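Local coordinates for protein beta-d-glucoside glucohydrolase (Hypocrea jecorina, PDB 3ZZ1) that probably hydrolyses terminal, non-reducing beta-D-glucosyl residues with release of beta-D-glucose, as a secreted family 3 glycoside hydrolase of cellulose degradation, at residues F562-I567 with A643-P648; I637-S642 with Q650-A655; A394-I399 with V410-T415. One frame throughout, in Å; residues are numbered along the deposited sequence.

Interaction 1. Residues F562-I567 with A643-P648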
ATOM      1  N   PHE A 562      12.707   5.767  15.645  1.00 13.33           N
ATOM      2  CA  PHE A 562      12.609   5.167  16.972  1.00 13.84           C
ATOM      3  C   PHE A 562      13.902   4.474  17.389  1.00 14.16           C
ATOM      4  O   PHE A 562      14.294   4.546  18.548  1.00 14.27           O
ATOM      5  CB  PHE A 562      11.417   4.208  17.051  1.00 13.69           C
ATOM      6  CG  PHE A 562      10.094   4.907  17.194  1.00 13.79           C
ATOM      7  CD1 PHE A 562       9.528   5.590  16.116  1.00 13.52           C
ATOM      8  CD2 PHE A 562       9.418   4.898  18.409  1.00 13.65           C
ATOM      9  CE1 PHE A 562       8.315   6.246  16.241  1.00 13.20           C
ATOM     10  CE2 PHE A 562       8.201   5.557  18.550  1.00 13.63           C
ATOM     11  CZ  PHE A 562       7.646   6.231  17.460  1.00 13.95           C
ATOM     12  N   ASP A 563      14.564   3.827  16.434  1.00 14.74           N
ATOM     13  CA  ASP A 563      15.849   3.180  16.688  1.00 15.54           C
ATOM     14  C   ASP A 563      16.972   4.200  16.895  1.00 15.79           C
ATOM     15  O   ASP A 563      17.763   4.075  17.836  1.00 15.52           O
ATOM     16  CB  ASP A 563      16.204   2.226  15.543  1.00 15.73           C
ATOM     17  CG  ASP A 563      15.185   1.109  15.367  1.00 16.26           C
ATOM     18  OD1 ASP A 563      14.390   0.849  16.304  1.00 16.64           O
ATOM     19  OD2 ASP A 563      15.177   0.496  14.279  1.00 15.92           O
ATOM     20  N   ASP A 564      17.030   5.202  16.014  1.00 16.22           N
ATOM     21  CA  ASP A 564      18.029   6.273  16.097  1.00 16.40           C
ATOM     22  C   ASP A 564      17.900   7.129  17.362  1.00 16.38           C
ATOM     23  O   ASP A 564      18.902   7.447  17.997  1.00 16.43           O
ATOM     24  CB  ASP A 564      17.967   7.172  14.858  1.00 16.56           C
ATOM     25  CG  ASP A 564      19.070   8.215  14.841  1.00 17.75           C
ATOM     26  OD1 ASP A 564      20.240   7.836  14.638  1.00 19.96           O
ATOM     27  OD2 ASP A 564      18.770   9.412  15.030  1.00 19.34           O
ATOM     28  N   ALA A 565      16.672   7.498  17.723  1.00 16.28           N
ATOM     29  CA  ALA A 565      16.443   8.367  18.881  1.00 16.43           C
ATOM     30  C   ALA A 565      16.327   7.596  20.201  1.00 16.56           C
ATOM     31  O   ALA A 565      16.009   8.184  21.243  1.00 16.79           O
ATOM     32  CB  ALA A 565      15.207   9.241  18.658  1.00 16.13           C
ATOM     33  N   ASN A 566      16.589   6.288  20.146  1.00 16.46           N
ATOM     34  CA  ASN A 566      16.512   5.405  21.311  1.00 16.37           C
ATOM     35  C   ASN A 566      15.159   5.496  22.031  1.00 16.31           C
ATOM     36  O   ASN A 566      15.093   5.616  23.256  1.00 16.20           O
ATOM     37  CB  ASN A 566      17.680   5.670  22.269  1.00 16.40           C
ATOM     38  CG  ASN A 566      17.762   4.653  23.391  1.00 16.53           C
ATOM     39  OD1 ASN A 566      17.503   3.466  23.191  1.00 16.38           O
ATOM     40  ND2 ASN A 566      18.125   5.117  24.583  1.00 16.55           N
ATOM     41  N   ILE A 567      14.083   5.450  21.252  1.00 16.16           N
ATOM     42  CA  ILE A 567      12.735   5.509  21.807  1.00 15.97           C
ATOM     43  C   ILE A 567      12.117   4.122  21.747  1.00 15.86           C
ATOM     44  O   ILE A 567      12.148   3.466  20.702  1.00 15.82           O
ATOM     45  CB  ILE A 567      11.841   6.534  21.056  1.00 16.02           C
ATOM     46  CG1 ILE A 567      12.440   7.943  21.157  1.00 15.74           C
ATOM     47  CG2 ILE A 567      10.407   6.524  21.612  1.00 15.95           C
ATOM     48  CD1 ILE A 567      11.790   8.976  20.243  1.00 15.93           C
ATOM     49  N   ALA A 643      30.203   4.063   6.023  1.00 15.36           N
ATOM     50  CA  ALA A 643      29.271   4.535   5.001  1.00 15.75           C
ATOM     51  C   ALA A 643      28.535   5.787   5.492  1.00 15.91           C
ATOM     52  O   ALA A 643      28.434   5.997   6.702  1.00 15.89           O
ATOM     53  CB  ALA A 643      28.276   3.427   4.656  1.00 15.51           C
ATOM     54  N   PRO A 644      28.012   6.617   4.560  1.00 16.25           N
ATOM     55  CA  PRO A 644      27.283   7.826   4.971  1.00 16.58           C
ATOM     56  C   PRO A 644      26.140   7.489   5.919  1.00 16.87           C
ATOM     57  O   PRO A 644      25.588   6.390   5.842  1.00 16.87           O
ATOM     58  CB  PRO A 644      26.735   8.367   3.645  1.00 16.63           C
ATOM     59  CG  PRO A 644      27.699   7.877   2.626  1.00 16.25           C
ATOM     60  CD  PRO A 644      28.063   6.494   3.092  1.00 16.20           C
ATOM     61  N   ARG A 645      25.803   8.423   6.807  1.00 17.34           N
ATOM     62  CA  ARG A 645      24.796   8.187   7.840  1.00 17.63           C
ATOM     63  C   ARG A 645      23.557   7.488   7.282  1.00 17.66           C
ATOM     64  O   ARG A 645      22.888   8.001   6.379  1.00 17.79           O
ATOM     65  CB  ARG A 645      24.413   9.488   8.549  1.00 17.96           C
ATOM     66  CG  ARG A 645      23.603   9.270   9.821  1.00 18.86           C
ATOM     67  CD  ARG A 645      23.467  10.545  10.626  1.00 20.85           C
ATOM     68  NE  ARG A 645      22.601  10.354  11.788  1.00 22.06           N
ATOM     69  CZ  ARG A 645      21.396  10.894  11.933  1.00 22.85           C
ATOM     70  NH1 ARG A 645      20.886  11.685  10.995  1.00 23.17           N
ATOM     71  NH2 ARG A 645      20.697  10.650  13.031  1.00 24.35           N
ATOM     72  N   THR A 646      23.294   6.301   7.826  1.00 17.58           N
ATOM     73  CA  THR A 646      22.176   5.457   7.415  0.50 17.49           C
ATOM     74  C   THR A 646      21.424   5.004   8.674  1.00 17.39           C
ATOM     75  O   THR A 646      22.035   4.874   9.739  1.00 17.43           O
ATOM     76  CB  THR A 646      22.685   4.225   6.613  0.50 17.58           C
ATOM     77  OG1 THR A 646      23.733   4.630   5.721  0.50 17.70           O
ATOM     78  CG2 THR A 646      21.576   3.594   5.788  0.50 17.70           C
ATOM     79  N   PRO A 647      20.091   4.778   8.575  1.00 17.09           N
ATOM     80  CA  PRO A 647      19.413   4.249   9.767  1.00 16.75           C
ATOM     81  C   PRO A 647      20.070   2.967  10.297  1.00 16.48           C
ATOM     82  O   PRO A 647      20.530   2.149   9.497  1.00 16.78           O
ATOM     83  CB  PRO A 647      18.007   3.944   9.254  1.00 16.66           C
ATOM     84  CG  PRO A 647      17.769   4.978   8.220  1.00 16.81           C
ATOM     85  CD  PRO A 647      19.115   5.257   7.572  1.00 17.10           C
ATOM     86  N   PRO A 648      20.112   2.790  11.635  1.00 16.13           N
ATOM     87  CA  PRO A 648      20.840   1.661  12.228  1.00 15.98           C
ATOM     88  C   PRO A 648      20.391   0.305  11.675  1.00 15.87           C
ATOM     89  O   PRO A 648      21.229  -0.562  11.448  1.00 15.99           O
ATOM     90  CB  PRO A 648      20.533   1.771  13.729  1.00 15.91           C
ATOM     91  CG  PRO A 648      19.401   2.727  13.847  1.00 16.04           C
ATOM     92  CD  PRO A 648      19.469   3.630  12.661  1.00 16.10           C
TER

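Interaction 2. Residues I637-S642 with Q650-A655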
ATOM      1  N   ILE A 637      19.328  -5.234   7.962  1.00 13.15           N
ATOM      2  CA  ILE A 637      20.734  -4.998   7.665  1.00 13.01           C
ATOM      3  C   ILE A 637      21.206  -3.661   8.246  1.00 13.16           C
ATOM      4  O   ILE A 637      20.502  -2.648   8.176  1.00 13.24           O
ATOM      5  CB  ILE A 637      21.038  -5.130   6.141  1.00 13.06           C
ATOM      6  CG1 ILE A 637      20.664  -6.533   5.640  1.00 12.38           C
ATOM      7  CG2 ILE A 637      22.514  -4.849   5.842  1.00 13.21           C
ATOM      8  CD1 ILE A 637      21.030  -6.816   4.182  1.00 12.17           C
ATOM      9  N   THR A 638      22.379  -3.700   8.872  1.00 13.32           N
ATOM     10  CA  THR A 638      23.086  -2.515   9.352  1.00 13.21           C
ATOM     11  C   THR A 638      24.285  -2.309   8.428  1.00 13.36           C
ATOM     12  O   THR A 638      25.107  -3.208   8.268  1.00 13.45           O
ATOM     13  CB  THR A 638      23.556  -2.716  10.817  1.00 13.29           C
ATOM     14  OG1 THR A 638      22.408  -2.879  11.663  1.00 13.09           O
ATOM     15  CG2 THR A 638      24.393  -1.530  11.317  1.00 12.37           C
ATOM     16  N   TYR A 639      24.364  -1.139   7.802  1.00 13.43           N
ATOM     17  CA  TYR A 639      25.453  -0.831   6.870  1.00 13.51           C
ATOM     18  C   TYR A 639      26.742  -0.558   7.649  1.00 13.54           C
ATOM     19  O   TYR A 639      26.681  -0.209   8.824  1.00 13.28           O
ATOM     20  CB  TYR A 639      25.077   0.376   5.996  1.00 13.39           C
ATOM     21  CG  TYR A 639      24.146   0.065   4.829  1.00 13.69           C
ATOM     22  CD1 TYR A 639      23.098  -0.854   4.957  1.00 14.25           C
ATOM     23  CD2 TYR A 639      24.306   0.702   3.603  1.00 13.75           C
ATOM     24  CE1 TYR A 639      22.248  -1.135   3.891  1.00 13.26           C
ATOM     25  CE2 TYR A 639      23.456   0.430   2.530  1.00 13.96           C
ATOM     26  CZ  TYR A 639      22.431  -0.489   2.683  1.00 12.98           C
ATOM     27  OH  TYR A 639      21.591  -0.763   1.628  1.00 11.98           O
ATOM     28  N   PRO A 640      27.918  -0.725   7.005  1.00 13.80           N
ATOM     29  CA  PRO A 640      29.157  -0.351   7.691  1.00 14.06           C
ATOM     30  C   PRO A 640      29.070   1.077   8.241  1.00 14.26           C
ATOM     31  O   PRO A 640      28.421   1.936   7.631  1.00 14.13           O
ATOM     32  CB  PRO A 640      30.209  -0.427   6.582  1.00 14.08           C
ATOM     33  CG  PRO A 640      29.667  -1.410   5.614  1.00 13.99           C
ATOM     34  CD  PRO A 640      28.175  -1.261   5.654  1.00 13.76           C
ATOM     35  N   SER A 641      29.697   1.316   9.389  1.00 14.32           N
ATOM     36  CA  SER A 641      29.664   2.635  10.028  1.00 14.65           C
ATOM     37  C   SER A 641      30.525   3.674   9.297  1.00 14.46           C
ATOM     38  O   SER A 641      30.440   4.866   9.583  1.00 14.48           O
ATOM     39  CB  SER A 641      30.075   2.533  11.503  1.00 14.75           C
ATOM     40  OG  SER A 641      29.147   1.750  12.241  1.00 15.75           O
ATOM     41  N   SER A 642      31.341   3.218   8.351  1.00 14.49           N
ATOM     42  CA  SER A 642      32.129   4.122   7.516  1.00 14.88           C
ATOM     43  C   SER A 642      31.294   4.738   6.380  1.00 15.08           C
ATOM     44  O   SER A 642      31.638   5.795   5.846  1.00 14.98           O
ATOM     45  CB  SER A 642      33.348   3.398   6.952  1.00 14.60           C
ATOM     46  OG  SER A 642      32.952   2.201   6.319  1.00 14.86           O
ATOM     47  N   GLN A 650      17.711  -1.612   8.650  1.00 13.45           N
ATOM     48  CA  GLN A 650      16.861  -1.505   7.464  1.00 12.63           C
ATOM     49  C   GLN A 650      16.343  -2.882   7.058  1.00 12.33           C
ATOM     50  O   GLN A 650      17.125  -3.821   6.908  1.00 12.05           O
ATOM     51  CB  GLN A 650      17.633  -0.883   6.297  1.00 12.59           C
ATOM     52  CG  GLN A 650      17.944   0.601   6.437  1.00 11.82           C
ATOM     53  CD  GLN A 650      18.472   1.195   5.146  1.00 11.95           C
ATOM     54  OE1 GLN A 650      17.733   1.838   4.398  1.00 11.95           O
ATOM     55  NE2 GLN A 650      19.745   0.966   4.867  1.00 11.39           N
ATOM     56  N   LEU A 651      15.024  -3.003   6.889  1.00 12.09           N
ATOM     57  CA  LEU A 651      14.429  -4.257   6.419  1.00 11.65           C
ATOM     58  C   LEU A 651      14.948  -4.549   5.014  1.00 11.50           C
ATOM     59  O   LEU A 651      14.880  -3.678   4.141  1.00 11.20           O
ATOM     60  CB  LEU A 651      12.898  -4.182   6.414  1.00 11.56           C
ATOM     61  CG  LEU A 651      12.147  -5.475   6.056  1.00 11.36           C
ATOM     62  CD1 LEU A 651      12.181  -6.495   7.200  1.00 10.41           C
ATOM     63  CD2 LEU A 651      10.712  -5.175   5.650  1.00 10.62           C
ATOM     64  N   ARG A 652      15.497  -5.749   4.822  1.00 10.89           N
ATOM     65  CA  ARG A 652      16.033  -6.168   3.518  1.00 10.77           C
ATOM     66  C   ARG A 652      15.635  -7.605   3.180  1.00 10.73           C
ATOM     67  O   ARG A 652      16.201  -8.225   2.272  1.00 10.67           O
ATOM     68  CB  ARG A 652      17.561  -6.004   3.458  1.00 10.73           C
ATOM     69  CG  ARG A 652      18.071  -4.559   3.524  1.00 10.54           C
ATOM     70  CD  ARG A 652      17.583  -3.730   2.339  1.00 11.03           C
ATOM     71  NE  ARG A 652      18.379  -2.518   2.121  1.00 11.34           N
ATOM     72  CZ  ARG A 652      17.908  -1.275   2.194  1.00 11.24           C
ATOM     73  NH1 ARG A 652      16.627  -1.052   2.482  1.00 10.99           N
ATOM     74  NH2 ARG A 652      18.723  -0.251   1.967  1.00  9.84           N
ATOM     75  N   GLY A 653      14.651  -8.121   3.909  1.00 10.28           N
ATOM     76  CA  GLY A 653      14.166  -9.469   3.682  1.00 10.15           C
ATOM     77  C   GLY A 653      13.091  -9.888   4.653  1.00 10.17           C
ATOM     78  O   GLY A 653      13.066  -9.442   5.806  1.00  9.76           O
ATOM     79  N   PHE A 654      12.195 -10.741   4.165  1.00 10.51           N
ATOM     80  CA  PHE A 654      11.180 -11.383   4.991  1.00 10.82           C
ATOM     81  C   PHE A 654      10.734 -12.699   4.365  1.00 11.45           C
ATOM     82  O   PHE A 654      10.819 -12.882   3.147  1.00 11.88           O
ATOM     83  CB  PHE A 654       9.988 -10.449   5.248  1.00 10.69           C
ATOM     84  CG  PHE A 654       9.244 -10.031   4.003  1.00 10.10           C
ATOM     85  CD1 PHE A 654       9.715  -8.987   3.205  1.00 10.47           C
ATOM     86  CD2 PHE A 654       8.063 -10.664   3.644  1.00  9.66           C
ATOM     87  CE1 PHE A 654       9.022  -8.589   2.058  1.00  9.90           C
ATOM     88  CE2 PHE A 654       7.360 -10.280   2.501  1.00  9.93           C
ATOM     89  CZ  PHE A 654       7.843  -9.240   1.704  1.00 10.28           C
ATOM     90  N   ALA A 655      10.274 -13.615   5.211  1.00 11.82           N
ATOM     91  CA  ALA A 655       9.733 -14.894   4.777  1.00 11.92           C
ATOM     92  C   ALA A 655       8.599 -15.279   5.712  1.00 11.97           C
ATOM     93  O   ALA A 655       8.620 -14.926   6.887  1.00 11.97           O
ATOM     94  CB  ALA A 655      10.815 -15.957   4.802  1.00 12.11           C
TER
HETATM   95  O   HOH W   1      21.121   0.235   7.397  1.00 23.41           O

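Interaction 3. Residues A394-I399 with V410-T415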
ATOM      1  N   ALA A 394     -20.336  -8.511   8.973  1.00 14.44           N
ATOM      2  CA  ALA A 394     -20.082  -7.793  10.220  1.00 14.35           C
ATOM      3  C   ALA A 394     -19.519  -8.716  11.307  1.00 14.43           C
ATOM      4  O   ALA A 394     -19.898  -9.889  11.382  1.00 14.41           O
ATOM      5  CB  ALA A 394     -21.353  -7.110  10.707  1.00 14.55           C
ATOM      6  N   PRO A 395     -18.595  -8.193  12.140  1.00 14.24           N
ATOM      7  CA  PRO A 395     -18.057  -8.961  13.259  1.00 14.25           C
ATOM      8  C   PRO A 395     -19.150  -9.591  14.130  1.00 14.42           C
ATOM      9  O   PRO A 395     -19.053 -10.780  14.454  1.00 13.98           O
ATOM     10  CB  PRO A 395     -17.272  -7.917  14.049  1.00 14.21           C
ATOM     11  CG  PRO A 395     -16.831  -6.939  13.025  1.00 14.26           C
ATOM     12  CD  PRO A 395     -17.946  -6.872  12.024  1.00 14.19           C
ATOM     13  N   TYR A 396     -20.180  -8.814  14.480  1.00 14.60           N
ATOM     14  CA  TYR A 396     -21.255  -9.319  15.347  1.00 15.03           C
ATOM     15  C   TYR A 396     -21.978 -10.538  14.782  1.00 15.21           C
ATOM     16  O   TYR A 396     -22.157 -11.535  15.480  1.00 15.35           O
ATOM     17  CB  TYR A 396     -22.286  -8.237  15.699  1.00 14.88           C
ATOM     18  CG  TYR A 396     -23.543  -8.836  16.310  1.00 15.05           C
ATOM     19  CD1 TYR A 396     -23.518  -9.409  17.587  1.00 14.29           C
ATOM     20  CD2 TYR A 396     -24.741  -8.871  15.593  1.00 14.35           C
ATOM     21  CE1 TYR A 396     -24.664  -9.982  18.141  1.00 15.26           C
ATOM     22  CE2 TYR A 396     -25.889  -9.440  16.139  1.00 14.98           C
ATOM     23  CZ  TYR A 396     -25.845  -9.992  17.410  1.00 15.32           C
ATOM     24  OH  TYR A 396     -26.988 -10.549  17.946  1.00 16.19           O
ATOM     25  N   ASP A 397     -22.410 -10.436  13.529  1.00 15.79           N
ATOM     26  CA  ASP A 397     -23.176 -11.496  12.879  1.00 16.03           C
ATOM     27  C   ASP A 397     -22.355 -12.784  12.811  1.00 16.14           C
ATOM     28  O   ASP A 397     -22.874 -13.873  13.070  1.00 16.27           O
ATOM     29  CB  ASP A 397     -23.646 -11.045  11.489  1.00 15.96           C
ATOM     30  CG  ASP A 397     -24.672  -9.905  11.550  1.00 16.68           C
ATOM     31  OD1 ASP A 397     -25.603  -9.980  12.378  1.00 15.85           O
ATOM     32  OD2 ASP A 397     -24.556  -8.935  10.763  1.00 16.84           O
ATOM     33  N   ALA A 398     -21.067 -12.646  12.496  1.00 15.97           N
ATOM     34  CA  ALA A 398     -20.153 -13.784  12.453  1.00 15.99           C
ATOM     35  C   ALA A 398     -19.878 -14.357  13.844  1.00 16.08           C
ATOM     36  O   ALA A 398     -19.842 -15.583  14.018  1.00 15.99           O
ATOM     37  CB  ALA A 398     -18.856 -13.402  11.764  1.00 15.75           C
ATOM     38  N   ILE A 399     -19.680 -13.480  14.826  1.00 16.29           N
ATOM     39  CA  ILE A 399     -19.433 -13.917  16.205  1.00 16.67           C
ATOM     40  C   ILE A 399     -20.663 -14.623  16.786  1.00 16.98           C
ATOM     41  O   ILE A 399     -20.533 -15.666  17.439  1.00 17.13           O
ATOM     42  CB  ILE A 399     -18.942 -12.754  17.111  1.00 16.68           C
ATOM     43  CG1 ILE A 399     -17.461 -12.465  16.827  1.00 16.61           C
ATOM     44  CG2 ILE A 399     -19.148 -13.076  18.604  1.00 16.31           C
ATOM     45  CD1 ILE A 399     -16.959 -11.129  17.355  1.00 15.83           C
ATOM     46  N   VAL A 410     -24.925 -14.724  23.512  1.00 20.65           N
ATOM     47  CA  VAL A 410     -24.316 -13.466  23.069  1.00 20.11           C
ATOM     48  C   VAL A 410     -25.195 -12.280  23.435  1.00 19.89           C
ATOM     49  O   VAL A 410     -26.382 -12.260  23.109  1.00 19.68           O
ATOM     50  CB  VAL A 410     -24.036 -13.450  21.541  1.00 20.06           C
ATOM     51  CG1 VAL A 410     -23.280 -12.186  21.134  1.00 19.77           C
ATOM     52  CG2 VAL A 410     -23.248 -14.679  21.126  1.00 20.08           C
ATOM     53  N   THR A 411     -24.609 -11.302  24.125  1.00 19.61           N
ATOM     54  CA  THR A 411     -25.308 -10.057  24.423  1.00 19.49           C
ATOM     55  C   THR A 411     -24.682  -8.894  23.653  1.00 19.54           C
ATOM     56  O   THR A 411     -23.475  -8.646  23.741  1.00 19.55           O
ATOM     57  CB  THR A 411     -25.345  -9.759  25.938  1.00 19.30           C
ATOM     58  OG1 THR A 411     -25.898 -10.885  26.634  1.00 19.57           O
ATOM     59  CG2 THR A 411     -26.204  -8.537  26.222  1.00 18.92           C
ATOM     60  N   LEU A 412     -25.520  -8.185  22.902  1.00 19.43           N
ATOM     61  CA  LEU A 412     -25.065  -7.103  22.038  1.00 19.29           C
ATOM     62  C   LEU A 412     -25.448  -5.716  22.558  1.00 19.28           C
ATOM     63  O   LEU A 412     -26.616  -5.451  22.871  1.00 19.44           O
ATOM     64  CB  LEU A 412     -25.612  -7.296  20.617  1.00 19.07           C
ATOM     65  CG  LEU A 412     -25.355  -6.170  19.607  1.00 19.46           C
ATOM     66  CD1 LEU A 412     -23.871  -6.057  19.272  1.00 18.57           C
ATOM     67  CD2 LEU A 412     -26.191  -6.359  18.342  1.00 19.18           C
ATOM     68  N   SER A 413     -24.448  -4.846  22.650  1.00 18.98           N
ATOM     69  CA  SER A 413     -24.661  -3.418  22.817  1.00 18.85           C
ATOM     70  C   SER A 413     -24.110  -2.747  21.564  1.00 18.89           C
ATOM     71  O   SER A 413     -22.902  -2.503  21.454  1.00 18.89           O
ATOM     72  CB  SER A 413     -23.946  -2.904  24.065  1.00 18.84           C
ATOM     73  OG  SER A 413     -24.208  -1.529  24.257  1.00 18.87           O
ATOM     74  N   ASN A 414     -25.000  -2.454  20.621  1.00 18.66           N
ATOM     75  CA  ASN A 414     -24.583  -2.076  19.273  1.00 18.77           C
ATOM     76  C   ASN A 414     -24.347  -0.588  19.011  1.00 18.71           C
ATOM     77  O   ASN A 414     -24.298  -0.162  17.862  1.00 18.63           O
ATOM     78  CB  ASN A 414     -25.537  -2.676  18.220  1.00 18.81           C
ATOM     79  CG  ASN A 414     -26.949  -2.086  18.270  1.00 18.92           C
ATOM     80  OD1 ASN A 414     -27.861  -2.621  17.641  1.00 19.92           O
ATOM     81  ND2 ASN A 414     -27.134  -0.994  19.003  1.00 18.87           N
ATOM     82  N   THR A 415     -24.212   0.194  20.080  1.00 18.80           N
ATOM     83  CA  THR A 415     -23.819   1.602  19.967  1.00 18.98           C
ATOM     84  C   THR A 415     -22.500   1.806  20.705  1.00 19.02           C
ATOM     85  O   THR A 415     -21.891   0.842  21.181  1.00 19.15           O
ATOM     86  CB  THR A 415     -24.883   2.579  20.545  1.00 18.85           C
ATOM     87  OG1 THR A 415     -24.919   2.470  21.974  1.00 19.28           O
ATOM     88  CG2 THR A 415     -26.270   2.317  19.963  1.00 19.13           C
TER
HETATM   89  O   HOH W   2     -27.013 -11.174  20.442  1.00 18.90           O

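Interaction 1. Residues F562-I567 with A643-P648
D564 and P648 mark the closest backbone approach of the two segments, with CA atoms 6.6 Å apart. Residues 562-564 are the last turn of helix 559-564, and A565 is the first residue beyond it to leave helical angles; residues 643-648 run irregularly in the loop between strands 629-638 and 650-659. P648 points CG of its ring at the helix, 3.7 Å from CB of D563 and near the backbone N of D564. The pyrrolidine abuts the base of the D563 side chain, whereas the carboxylate of D563 is engaged elsewhere, OD1 forming a salt bridge with R702.

The polar half of the contact is the salt bridge between OD2 of D564 and NH2 of R645, 3.0 Å long. With CG anti to the backbone N (chi1 -175°), D564 offers its carboxylate to R645, whose chain is extended from CG to NE and crosses the aspartate at roughly a right angle. OD2 arrives at the guanidinium edge, near its plane; NH2 is also 3.3 Å from OD1 of D564, so one nitrogen meets both carboxylate oxygens, and with the two planes 67° apart this is not a flat two-pronged pairing. F556 touches both side chains. On the loop side, R179 donates to R645 O. This single-nitrogen ion pair, made between exposed residues, implies a probably solvent-weakened attraction joining the C-terminal domain's helix end to the fibronectin type III-like domain.

Interaction 2. Residues I637-S642 with Q650-A655
The beta hairpin of strands 629-638 and 650-659, in the fibronectin type III-like domain, is paired at its loop end by I637 and Q650, an antiparallel hydrogen-bonded pair. The bond from I637 N to Q650 O is 2.8 Å and nearly straight, at 169°; its return partner, from Q650 N to I637 O, measures 3.0 Å but is bent to 137°. A classic beta bulge follows, with R652 and G653 together set opposite the single residue L635.

I637 and R652 meet through aliphatic atoms: CD1 of I637 lies 3.6 Å from CB of R652, the two side chains crossing near a right angle. Within this contact the R652 chain bends at chi2, turning its guanidinium toward Y639. NH2 of R652 donates to Y639 OH at 2.9 Å and 170°, with the oxygen in the guanidinium plane, while the ring stands steeply to that plane. Y639 OH is also bonded to S677 O, and R652 NE to D675 O. NE2 of Q650 sits over one face of the Y639 ring, 3.4 Å from CE1, with the amide plane inclined to the ring; a water that accepts from Q650 NE2 also lies 3.0 Å from I637 O, to which it may donate. CB of Q650 lies over the rim of the R652 guanidinium. A phenylalanine in place of Y639 would probably leave R652 NH2 without its phenolic acceptor and S677 O without its hydroxyl partner.

Bonded to R652 and S677 at once, the buried phenol links the hairpin to the segment carrying S677, while the bonds from NH2 to the phenol and from NE to D675 O together fix how the guanidinium is turned and help satisfy its buried polar groups.

Interaction 3. Residues A394-I399 with V410-T415
L412 covers one face of the Y396 ring in a CH-pi contact: its CD2 stands 3.7 Å from the ring centroid and only 9° off the normal, above the centre. CB of L412 extends the coverage, 3.8 Å from Y396 CE1. V410 meets the same ring differently, at its edge, with CG1 4.0 Å from Y396 CE1. The strand thus puts one neighbour above the ring and one near its plane.

Next outward is a water in the ring plane, 2.6 Å from Y396 OH, which donates to V410 O at 2.9 Å and so ties the phenol to the strand backbone. Y396 presents its ring from the first turn of helix 395-404 with CG anti to the backbone N (chi1 167°). Backbone bonds from A398 N to A394 O and from I399 N to P395 O belong to this turn, and the Y396 backbone is hydrogen-bonded to A356.

The contact lies in a beta-alpha-beta crossover, helix 395-404 packing through Y396 on its second strand, 409-413, the outermost of a mixed sheet. V351 of the adjacent parallel strand 348-352 touches V410, L412 and I399, contacting both segments, while A398 and I399 pack against helix 510-518.

From the N terminus, interaction 3 comes first and closes a short helix-to-strand connection, with ten residues between 394-399 and 410-415, inside the C-terminal domain range of family 3. It is complete before the others begin, and its nearest atoms stay about 28 Å from interaction 1 and 27 Å from interaction 2. Interaction 1 then opens at 562-567 and closes a long loop at 643-648, joining helix 559-564 to the fibronectin type III-like domain. Interaction 2 crosses it: 637-642 precedes 643-648 and 650-655 follows, closing the hairpin whose loop interaction 1 uses. The two also touch, P648 O lying 2.6 Å from T638 OG1, a probable hydrogen bond.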